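Local atomic coordinates of DNA protection during starvation protein (Halobacterium salinarum, PDB entry 1MOJ), a protein that probably protects DNA from oxidative damage by oxidising ferrous iron with hydrogen peroxide and storing it as ferric mineral inside a hollow sphere of twelve subunits. Residues A[40-45]-A[76-81]; A[32-37]-A[83-88]; A[135-140]-A[150-155]. All blocks are in the same frame, centred on the assembly; numbering follows the deposited sequence.

Overall arrangement
Three antiparallel helix contacts line the apolar core of a ferritin-like four-helix bundle whose outer faces share iron with neighbouring subunits. Contacts 1 and 2 join helix 24-54 to helix 60-87, their centres about 11 Å apart; along the chain, contact 2 spans the outer pair of segments and contact 1 the inner. Contact 3 follows, pairing helix 115-142 with helix 146-169, its centre about 14 Å from contact 1 and 12 Å from contact 2. Leu81, Leu34 and Leu152 meet in the core, and Asp37 OD2 lies 2.6 Å from His136 ND1 in a probable hydrogen bond. The iron of contacts 1 and 2 and that of contact 3 lie between subunits, at sites the dodecamer completes.

Contact 1: A[40-45]-A[76-81]; sequences NVYVLY and EVADEL. With FE (Fe (III) ion), chain E.
Val41 and Tyr42 meet Val77, Ala78 and Leu81 where two antiparallel helices of the ferritin four-helix bundle pack, their local axes approaching to 9.0 Å. The apolar contacts centre on the two branches of Val41. With Val41 CG1 anti to the backbone N (chi1 173°), that methyl lies 3.8 Å from Ala78 CB, while Val41 CG2 reaches Leu81 CD2, also at 3.8 Å. Val77 CG1 lies 4.2 Å from Val41 CG1, the two side chains crossing at about a right angle. With an alanine in place of Val41, both branches would be gone, which would probably open a gap in front of Ala78 and deprive Leu81 CD2 of its neighbour across the contact.

A CH-pi contact adds to this: Ala78 CB sits over one face of the Tyr42 ring, 4.0 Å from its centroid and 17° off the normal, displaced toward the rim. The hydroxyl of the same tyrosine hydrogen-bonds Tyr45 OH of the second subunit.

Metal binding occupies another side of helix 60-87. Asp79 binds the shared iron with Glu83, a water and His52 of the second subunit; its carboxylate grips unevenly, OD2 at 2.2 Å and OD1 at 2.6 Å from the metal.

Contact 2: A[32-37]-A[83-88]; sequences DALNAD and ERVQAL. With FE (Fe (III) ion), chain E.
Near one end of the ferritin-like four-helix bundle, Leu34 of helix 24-54 packs against Arg84 and Val85 in the last turn of helix 60-87 and against Leu88 just beyond it. The closest touch is tight, Leu34 CB to Val85 CG2 at 3.4 Å. Farther out, Leu34 CD1 meets two neighbours: the aliphatic Arg84 CG at 3.7 Å, and Leu88 CD1 at 3.8 Å, whose side chain runs at about a right angle to that of Leu34. The other methyl, Val85 CG1, touches Asn35 ND2 at 3.9 Å. The Asn35 amide is tied to the loop beyond the helix by ND2 to Val91 O and by His93 N to OD1, so the valine packs against a group held in place.

Arg84 divides its roles along its length. CG rests on Leu34; beyond it the bend at chi2 (51°) carries the guanidinium away, to salt bridges with Asp145 and with Glu160 of the third subunit; Leu88 CD2 lies over one guanidinium face near the rim. The preceding residue, Glu83, reaches, extended, to the iron that Asp79 and His52 of the second subunit also bind. It coordinates through one oxygen, OE1 at 2.0 Å from the metal, with OE2 at 3.6 Å.

Contact 3: A[135-140]-A[150-155]; sequences EHTELA and HMLREG. With FE (Fe (III) ion), chain F.
Thr137 and Leu152 mark the point where the two helical segments come nearest, with 5.9 Å between Thr137 CA and Leu152 CA. The local axes approach to 8.9 Å and run antiparallel at 162°, and no hydrogen bond crosses between the segments. Thr137 CG2 and Leu152 CB and CD1 carry most of the contact. Thr137 OG1 lies between the backbone N and the carbonyl carbon (chi1 67°), hydrogen-bonded to Arg134 O on its own helix; this rotation directs CG2 at the opposite helix, where it presses on Leu152 CB at 3.3 Å, a tight carbon-carbon approach.

Leu152 answers with CD1, which lies against His136, 3.5 Å from the backbone O of His136 and 3.9 Å from its CB. Ala140 CB, one turn on, borders the same methyl more loosely. This is a helical hairpin, the second half of the ferritin-like four-helix bundle: a short turn joins helix 115-142 to helix 146-169, and Leu152 also touches Leu34 and Leu81 of the other helix pair.

At the flank, Arg153 passes Thr137 with its CG 4.2 Å from Thr137 CG2 and extends to a salt bridge with Glu141. Glu154 faces elsewhere. Its chain bends at chi2, and OE2 binds an iron at 2.4 Å together with Glu154 OE2 of the third and fourth subunits, a three-carboxylate site consistent with a role of this glutamate in iron nucleation.

Contact 1: A[40-45]-A[76-81]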
loop_
_atom_site.group_PDB
_atom_site.type_symbol
_atom_site.label_atom_id
_atom_site.label_comp_id
_atom_site.label_asym_id
_atom_site.label_seq_id
_atom_site.Cartn_x
_atom_site.Cartn_y
_atom_site.Cartn_z
ATOM N N ASN A 40 8.782 29.923 18.846
ATOM C CA ASN A 40 10.136 29.528 18.479
ATOM C C ASN A 40 10.145 28.419 17.451
ATOM O O ASN A 40 10.959 28.444 16.528
ATOM C CB ASN A 40 10.930 29.079 19.706
ATOM C CG ASN A 40 11.289 30.235 20.615
ATOM O OD1 ASN A 40 11.553 31.346 20.145
ATOM N ND2 ASN A 40 11.317 29.982 21.914
ATOM N N VAL A 41 9.241 27.452 17.609
ATOM C CA VAL A 41 9.181 26.328 16.686
ATOM C C VAL A 41 8.787 26.783 15.290
ATOM O O VAL A 41 9.308 26.268 14.301
ATOM C CB VAL A 41 8.203 25.237 17.179
ATOM C CG1 VAL A 41 8.039 24.157 16.119
ATOM C CG2 VAL A 41 8.750 24.597 18.448
ATOM N N TYR A 42 7.885 27.757 15.197
ATOM C CA TYR A 42 7.480 28.231 13.886
ATOM C C TYR A 42 8.549 29.078 13.198
ATOM O O TYR A 42 8.640 29.068 11.973
ATOM C CB TYR A 42 6.151 28.980 13.963
ATOM C CG TYR A 42 5.056 28.264 13.211
ATOM C CD1 TYR A 42 3.786 28.112 13.766
ATOM C CD2 TYR A 42 5.304 27.702 11.958
ATOM C CE1 TYR A 42 2.781 27.413 13.095
ATOM C CE2 TYR A 42 4.312 26.997 11.276
ATOM C CZ TYR A 42 3.052 26.857 11.852
ATOM O OH TYR A 42 2.071 26.168 11.186
ATOM N N VAL A 43 9.358 29.810 13.965
ATOM C CA VAL A 43 10.425 30.583 13.331
ATOM C C VAL A 43 11.451 29.558 12.852
ATOM O O VAL A 43 12.044 29.719 11.789
ATOM C CB VAL A 43 11.118 31.593 14.296
ATOM C CG1 VAL A 43 10.094 32.551 14.895
ATOM C CG2 VAL A 43 11.852 30.862 15.366
ATOM N N LEU A 44 11.654 28.502 13.641
ATOM C CA LEU A 44 12.579 27.437 13.265
ATOM C C LEU A 44 12.103 26.843 11.945
ATOM O O LEU A 44 12.887 26.683 10.994
ATOM C CB LEU A 44 12.607 26.340 14.331
ATOM C CG LEU A 44 13.328 25.032 13.943
ATOM C CD1 LEU A 44 14.798 25.294 13.719
ATOM C CD2 LEU A 44 13.145 23.990 15.023
ATOM N N TYR A 45 10.814 26.515 11.901
ATOM C CA TYR A 45 10.194 25.944 10.707
ATOM C C TYR A 45 10.496 26.801 9.479
ATOM O O TYR A 45 10.932 26.295 8.439
ATOM C CB TYR A 45 8.678 25.867 10.891
ATOM C CG TYR A 45 7.900 25.775 9.590
ATOM C CD1 TYR A 45 7.809 24.579 8.888
ATOM C CD2 TYR A 45 7.248 26.894 9.072
ATOM C CE1 TYR A 45 7.082 24.496 7.702
ATOM C CE2 TYR A 45 6.522 26.823 7.893
ATOM C CZ TYR A 45 6.441 25.623 7.213
ATOM O OH TYR A 45 5.710 25.553 6.046
ATOM N N GLU A 76 4.908 20.035 12.391
ATOM C CA GLU A 76 4.022 19.139 13.107
ATOM C C GLU A 76 4.079 19.416 14.606
ATOM O O GLU A 76 3.060 19.350 15.307
ATOM C CB GLU A 76 4.409 17.691 12.823
ATOM C CG GLU A 76 4.093 17.270 11.391
ATOM C CD GLU A 76 4.369 15.800 11.135
ATOM O OE1 GLU A 76 4.152 14.984 12.061
ATOM O OE2 GLU A 76 4.789 15.457 10.006
ATOM N N VAL A 77 5.274 19.717 15.103
ATOM C CA VAL A 77 5.425 20.019 16.521
ATOM C C VAL A 77 4.634 21.287 16.836
ATOM O O VAL A 77 3.921 21.355 17.846
ATOM C CB VAL A 77 6.914 20.217 16.911
ATOM C CG1 VAL A 77 7.022 20.780 18.325
ATOM C CG2 VAL A 77 7.648 18.887 16.819
ATOM N N ALA A 78 4.739 22.280 15.958
ATOM C CA ALA A 78 4.021 23.541 16.157
ATOM C C ALA A 78 2.519 23.286 16.187
ATOM O O ALA A 78 1.800 23.858 17.004
ATOM C CB ALA A 78 4.365 24.525 15.037
ATOM N N ASP A 79 2.049 22.422 15.292
ATOM C CA ASP A 79 0.630 22.097 15.211
ATOM C C ASP A 79 0.183 21.458 16.513
ATOM O O ASP A 79 -0.884 21.770 17.031
ATOM C CB ASP A 79 0.376 21.142 14.053
ATOM C CG ASP A 79 -1.094 20.950 13.778
ATOM O OD1 ASP A 79 -1.757 21.924 13.360
ATOM O OD2 ASP A 79 -1.585 19.827 13.981
ATOM N N GLU A 80 1.002 20.558 17.040
ATOM C CA GLU A 80 0.704 19.899 18.305
ATOM C C GLU A 80 0.614 20.936 19.420
ATOM O O GLU A 80 -0.354 20.975 20.179
ATOM C CB GLU A 80 1.806 18.905 18.656
ATOM C CG GLU A 80 1.845 17.661 17.786
ATOM C CD GLU A 80 0.698 16.725 18.078
ATOM O OE1 GLU A 80 0.842 15.515 17.811
ATOM O OE2 GLU A 80 -0.348 17.193 18.570
ATOM N N LEU A 81 1.649 21.761 19.519
ATOM C CA LEU A 81 1.722 22.821 20.529
ATOM C C LEU A 81 0.509 23.761 20.461
ATOM O O LEU A 81 -0.139 24.029 21.471
ATOM C CB LEU A 81 3.005 23.638 20.315
ATOM C CG LEU A 81 4.275 23.451 21.153
ATOM C CD1 LEU A 81 4.354 22.091 21.773
ATOM C CD2 LEU A 81 5.479 23.729 20.251
HETATM FE FE FE E . -3.658 20.191 13.267
HETATM O O HOH W 1 -4.686 18.300 13.024
#

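Contact 2: A[32-37]-A[83-88]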
loop_
_atom_site.group_PDB
_atom_site.type_symbol
_atom_site.label_atom_id
_atom_site.label_comp_id
_atom_site.label_asym_id
_atom_site.label_seq_id
_atom_site.Cartn_x
_atom_site.Cartn_y
_atom_site.Cartn_z
ATOM N N ASP A 32 1.233 29.356 28.704
ATOM C CA ASP A 32 2.295 30.342 28.580
ATOM C C ASP A 32 3.546 29.666 28.064
ATOM O O ASP A 32 4.257 30.212 27.227
ATOM C CB ASP A 32 2.591 31.003 29.927
ATOM C CG ASP A 32 1.472 31.925 30.390
ATOM O OD1 ASP A 32 0.646 32.355 29.549
ATOM O OD2 ASP A 32 1.436 32.234 31.603
ATOM N N ALA A 33 3.809 28.472 28.570
ATOM C CA ALA A 33 4.972 27.715 28.151
ATOM C C ALA A 33 4.813 27.242 26.709
ATOM O O ALA A 33 5.720 27.398 25.893
ATOM C CB ALA A 33 5.169 26.518 29.082
ATOM N N LEU A 34 3.658 26.664 26.400
ATOM C CA LEU A 34 3.386 26.152 25.063
ATOM C C LEU A 34 3.429 27.228 23.968
ATOM O O LEU A 34 4.000 27.006 22.895
ATOM C CB LEU A 34 2.029 25.443 25.052
ATOM C CG LEU A 34 1.937 24.173 25.914
ATOM C CD1 LEU A 34 0.491 23.718 26.030
ATOM C CD2 LEU A 34 2.804 23.075 25.298
ATOM N N ASN A 35 2.839 28.390 24.230
ATOM C CA ASN A 35 2.840 29.472 23.243
ATOM C C ASN A 35 4.245 30.013 22.965
ATOM O O ASN A 35 4.561 30.403 21.837
ATOM C CB ASN A 35 1.923 30.616 23.682
ATOM C CG ASN A 35 0.655 30.688 22.862
ATOM O OD1 ASN A 35 0.631 30.256 21.705
ATOM N ND2 ASN A 35 -0.407 31.247 23.446
ATOM N N ALA A 36 5.088 30.027 23.992
ATOM C CA ALA A 36 6.453 30.488 23.831
ATOM C C ALA A 36 7.172 29.502 22.908
ATOM O O ALA A 36 7.905 29.908 22.005
ATOM C CB ALA A 36 7.150 30.549 25.186
ATOM N N ASP A 37 6.959 28.209 23.145
ATOM C CA ASP A 37 7.581 27.157 22.341
ATOM C C ASP A 37 7.067 27.227 20.913
ATOM O O ASP A 37 7.839 27.116 19.967
ATOM C CB ASP A 37 7.284 25.767 22.930
ATOM C CG ASP A 37 8.131 25.456 24.163
ATOM O OD1 ASP A 37 9.063 26.243 24.452
ATOM O OD2 ASP A 37 7.880 24.422 24.835
ATOM N N GLU A 83 -2.438 23.309 19.010
ATOM C CA GLU A 83 -3.688 22.641 19.324
ATOM C C GLU A 83 -3.814 22.351 20.810
ATOM O O GLU A 83 -4.921 22.362 21.351
ATOM C CB GLU A 83 -3.826 21.366 18.497
ATOM C CG GLU A 83 -4.059 21.679 17.027
ATOM C CD GLU A 83 -4.311 20.456 16.177
ATOM O OE1 GLU A 83 -4.548 20.621 14.971
ATOM O OE2 GLU A 83 -4.279 19.327 16.697
ATOM N N ARG A 84 -2.692 22.096 21.478
ATOM C CA ARG A 84 -2.744 21.830 22.919
ATOM C C ARG A 84 -3.093 23.139 23.625
ATOM O O ARG A 84 -3.840 23.151 24.607
ATOM C CB ARG A 84 -1.404 21.292 23.432
ATOM C CG ARG A 84 -1.458 20.770 24.864
ATOM C CD ARG A 84 -2.604 19.773 25.051
ATOM N NE ARG A 84 -2.672 19.245 26.410
ATOM C CZ ARG A 84 -3.651 18.463 26.869
ATOM N NH1 ARG A 84 -4.656 18.118 26.068
ATOM N NH2 ARG A 84 -3.623 18.019 28.129
ATOM N N VAL A 85 -2.552 24.243 23.118
ATOM C CA VAL A 85 -2.849 25.556 23.690
ATOM C C VAL A 85 -4.354 25.790 23.559
ATOM O O VAL A 85 -5.034 26.158 24.522
ATOM C CB VAL A 85 -2.088 26.686 22.946
ATOM C CG1 VAL A 85 -2.661 28.045 23.322
ATOM C CG2 VAL A 85 -0.601 26.642 23.311
ATOM N N GLN A 86 -4.879 25.542 22.366
ATOM C CA GLN A 86 -6.296 25.726 22.124
ATOM C C GLN A 86 -7.137 24.780 22.990
ATOM O O GLN A 86 -8.182 25.158 23.510
ATOM C CB GLN A 86 -6.598 25.496 20.641
ATOM C CG GLN A 86 -7.813 26.273 20.151
ATOM C CD GLN A 86 -9.098 25.638 20.600
ATOM O OE1 GLN A 86 -10.137 26.293 20.683
ATOM N NE2 GLN A 86 -9.042 24.348 20.878
ATOM N N ALA A 87 -6.673 23.550 23.150
ATOM C CA ALA A 87 -7.394 22.576 23.947
ATOM C C ALA A 87 -7.482 23.027 25.408
ATOM O O ALA A 87 -8.478 22.766 26.088
ATOM C CB ALA A 87 -6.703 21.220 23.848
ATOM N N LEU A 88 -6.440 23.705 25.886
ATOM C CA LEU A 88 -6.393 24.173 27.267
ATOM C C LEU A 88 -7.086 25.521 27.474
ATOM O O LEU A 88 -6.916 26.165 28.512
ATOM C CB LEU A 88 -4.939 24.247 27.745
ATOM C CG LEU A 88 -4.164 22.919 27.769
ATOM C CD1 LEU A 88 -2.690 23.166 28.062
ATOM C CD2 LEU A 88 -4.782 21.994 28.798
HETATM FE FE FE E . -3.658 20.191 13.267
HETATM O O HOH W 1 -4.686 18.300 13.024
#

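Contact 3: A[135-140]-A[150-155]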
loop_
_atom_site.group_PDB
_atom_site.type_symbol
_atom_site.label_atom_id
_atom_site.label_comp_id
_atom_site.label_asym_id
_atom_site.label_seq_id
_atom_site.Cartn_x
_atom_site.Cartn_y
_atom_site.Cartn_z
ATOM N N GLU A 135 12.359 22.046 30.302
ATOM C CA GLU A 135 11.795 22.743 31.453
ATOM C C GLU A 135 10.275 22.675 31.438
ATOM O O GLU A 135 9.634 22.501 32.473
ATOM C CB GLU A 135 12.249 24.201 31.452
ATOM C CG GLU A 135 13.747 24.355 31.666
ATOM C CD GLU A 135 14.223 25.801 31.542
ATOM O OE1 GLU A 135 15.417 26.060 31.847
ATOM O OE2 GLU A 135 13.416 26.677 31.137
ATOM N N HIS A 136 9.704 22.799 30.247
ATOM C CA HIS A 136 8.261 22.760 30.084
ATOM C C HIS A 136 7.641 21.401 30.356
ATOM O O HIS A 136 6.517 21.326 30.832
ATOM C CB HIS A 136 7.903 23.259 28.696
ATOM C CG HIS A 136 8.217 24.708 28.495
ATOM N ND1 HIS A 136 8.227 25.308 27.255
ATOM C CD2 HIS A 136 8.514 25.684 29.388
ATOM C CE1 HIS A 136 8.516 26.591 27.392
ATOM N NE2 HIS A 136 8.695 26.845 28.676
ATOM N N THR A 137 8.360 20.320 30.071
ATOM C CA THR A 137 7.804 19.004 30.351
ATOM C C THR A 137 7.743 18.825 31.877
ATOM O O THR A 137 6.802 18.229 32.401
ATOM C CB THR A 137 8.652 17.873 29.720
ATOM O OG1 THR A 137 9.922 17.805 30.367
ATOM C CG2 THR A 137 8.884 18.134 28.250
ATOM N N GLU A 138 8.740 19.349 32.594
ATOM C CA GLU A 138 8.752 19.241 34.054
ATOM C C GLU A 138 7.619 20.073 34.623
ATOM O O GLU A 138 6.905 19.635 35.525
ATOM C CB GLU A 138 10.082 19.730 34.630
ATOM C CG GLU A 138 11.258 18.804 34.344
ATOM C CD GLU A 138 12.560 19.303 34.948
ATOM O OE1 GLU A 138 13.610 18.677 34.687
ATOM O OE2 GLU A 138 12.533 20.317 35.685
ATOM N N LEU A 139 7.461 21.280 34.089
ATOM C CA LEU A 139 6.400 22.169 34.535
ATOM C C LEU A 139 5.058 21.479 34.373
ATOM O O LEU A 139 4.218 21.531 35.276
ATOM C CB LEU A 139 6.406 23.462 33.721
ATOM C CG LEU A 139 5.200 24.375 33.967
ATOM C CD1 LEU A 139 5.150 24.769 35.443
ATOM C CD2 LEU A 139 5.297 25.599 33.076
ATOM N N ALA A 140 4.859 20.828 33.226
ATOM C CA ALA A 140 3.600 20.128 32.955
ATOM C C ALA A 140 3.398 18.935 33.897
ATOM O O ALA A 140 2.310 18.751 34.443
ATOM C CB ALA A 140 3.550 19.670 31.499
ATOM N N HIS A 150 3.759 14.469 28.140
ATOM C CA HIS A 150 4.044 13.381 27.212
ATOM C C HIS A 150 4.219 13.924 25.789
ATOM O O HIS A 150 5.158 13.562 25.076
ATOM C CB HIS A 150 2.893 12.368 27.244
ATOM C CG HIS A 150 3.151 11.130 26.440
ATOM N ND1 HIS A 150 4.029 10.151 26.847
ATOM C CD2 HIS A 150 2.660 10.725 25.245
ATOM C CE1 HIS A 150 4.071 9.196 25.933
ATOM N NE2 HIS A 150 3.249 9.521 24.952
ATOM N N MET A 151 3.301 14.791 25.379
ATOM C CA MET A 151 3.364 15.374 24.051
ATOM C C MET A 151 4.651 16.157 23.863
ATOM O O MET A 151 5.237 16.142 22.787
ATOM C CB MET A 151 2.189 16.316 23.820
ATOM C CG MET A 151 2.291 17.068 22.507
ATOM S SD MET A 151 1.691 18.732 22.681
ATOM C CE MET A 151 -0.019 18.382 22.996
ATOM N N LEU A 152 5.077 16.859 24.906
ATOM C CA LEU A 152 6.306 17.635 24.819
ATOM C C LEU A 152 7.525 16.739 24.610
ATOM O O LEU A 152 8.404 17.066 23.815
ATOM C CB LEU A 152 6.480 18.500 26.079
ATOM C CG LEU A 152 5.527 19.706 26.194
ATOM C CD1 LEU A 152 5.618 20.314 27.576
ATOM C CD2 LEU A 152 5.881 20.748 25.145
ATOM N N ARG A 153 7.571 15.608 25.315
ATOM C CA ARG A 153 8.681 14.665 25.183
ATOM C C ARG A 153 8.679 14.023 23.800
ATOM O O ARG A 153 9.742 13.779 23.224
ATOM C CB ARG A 153 8.592 13.550 26.225
ATOM C CG ARG A 153 8.638 14.009 27.663
ATOM C CD ARG A 153 8.788 12.812 28.593
ATOM N NE ARG A 153 8.313 13.105 29.941
ATOM C CZ ARG A 153 7.113 12.769 30.396
ATOM N NH1 ARG A 153 6.268 12.118 29.617
ATOM N NH2 ARG A 153 6.754 13.097 31.626
ATOM N N GLU A 154 7.485 13.739 23.283
ATOM C CA GLU A 154 7.348 13.132 21.962
ATOM C C GLU A 154 7.948 14.077 20.934
ATOM O O GLU A 154 8.610 13.648 20.000
ATOM C CB GLU A 154 5.879 12.893 21.629
ATOM C CG GLU A 154 5.192 11.770 22.414
ATOM C CD GLU A 154 5.379 10.384 21.790
ATOM O OE1 GLU A 154 5.258 10.253 20.548
ATOM O OE2 GLU A 154 5.622 9.415 22.542
ATOM N N GLY A 155 7.721 15.373 21.119
ATOM C CA GLY A 155 8.254 16.353 20.194
ATOM C C GLY A 155 9.727 16.597 20.453
ATOM O O GLY A 155 10.514 16.799 19.522
HETATM FE FE FE F . 4.826 7.295 21.887
#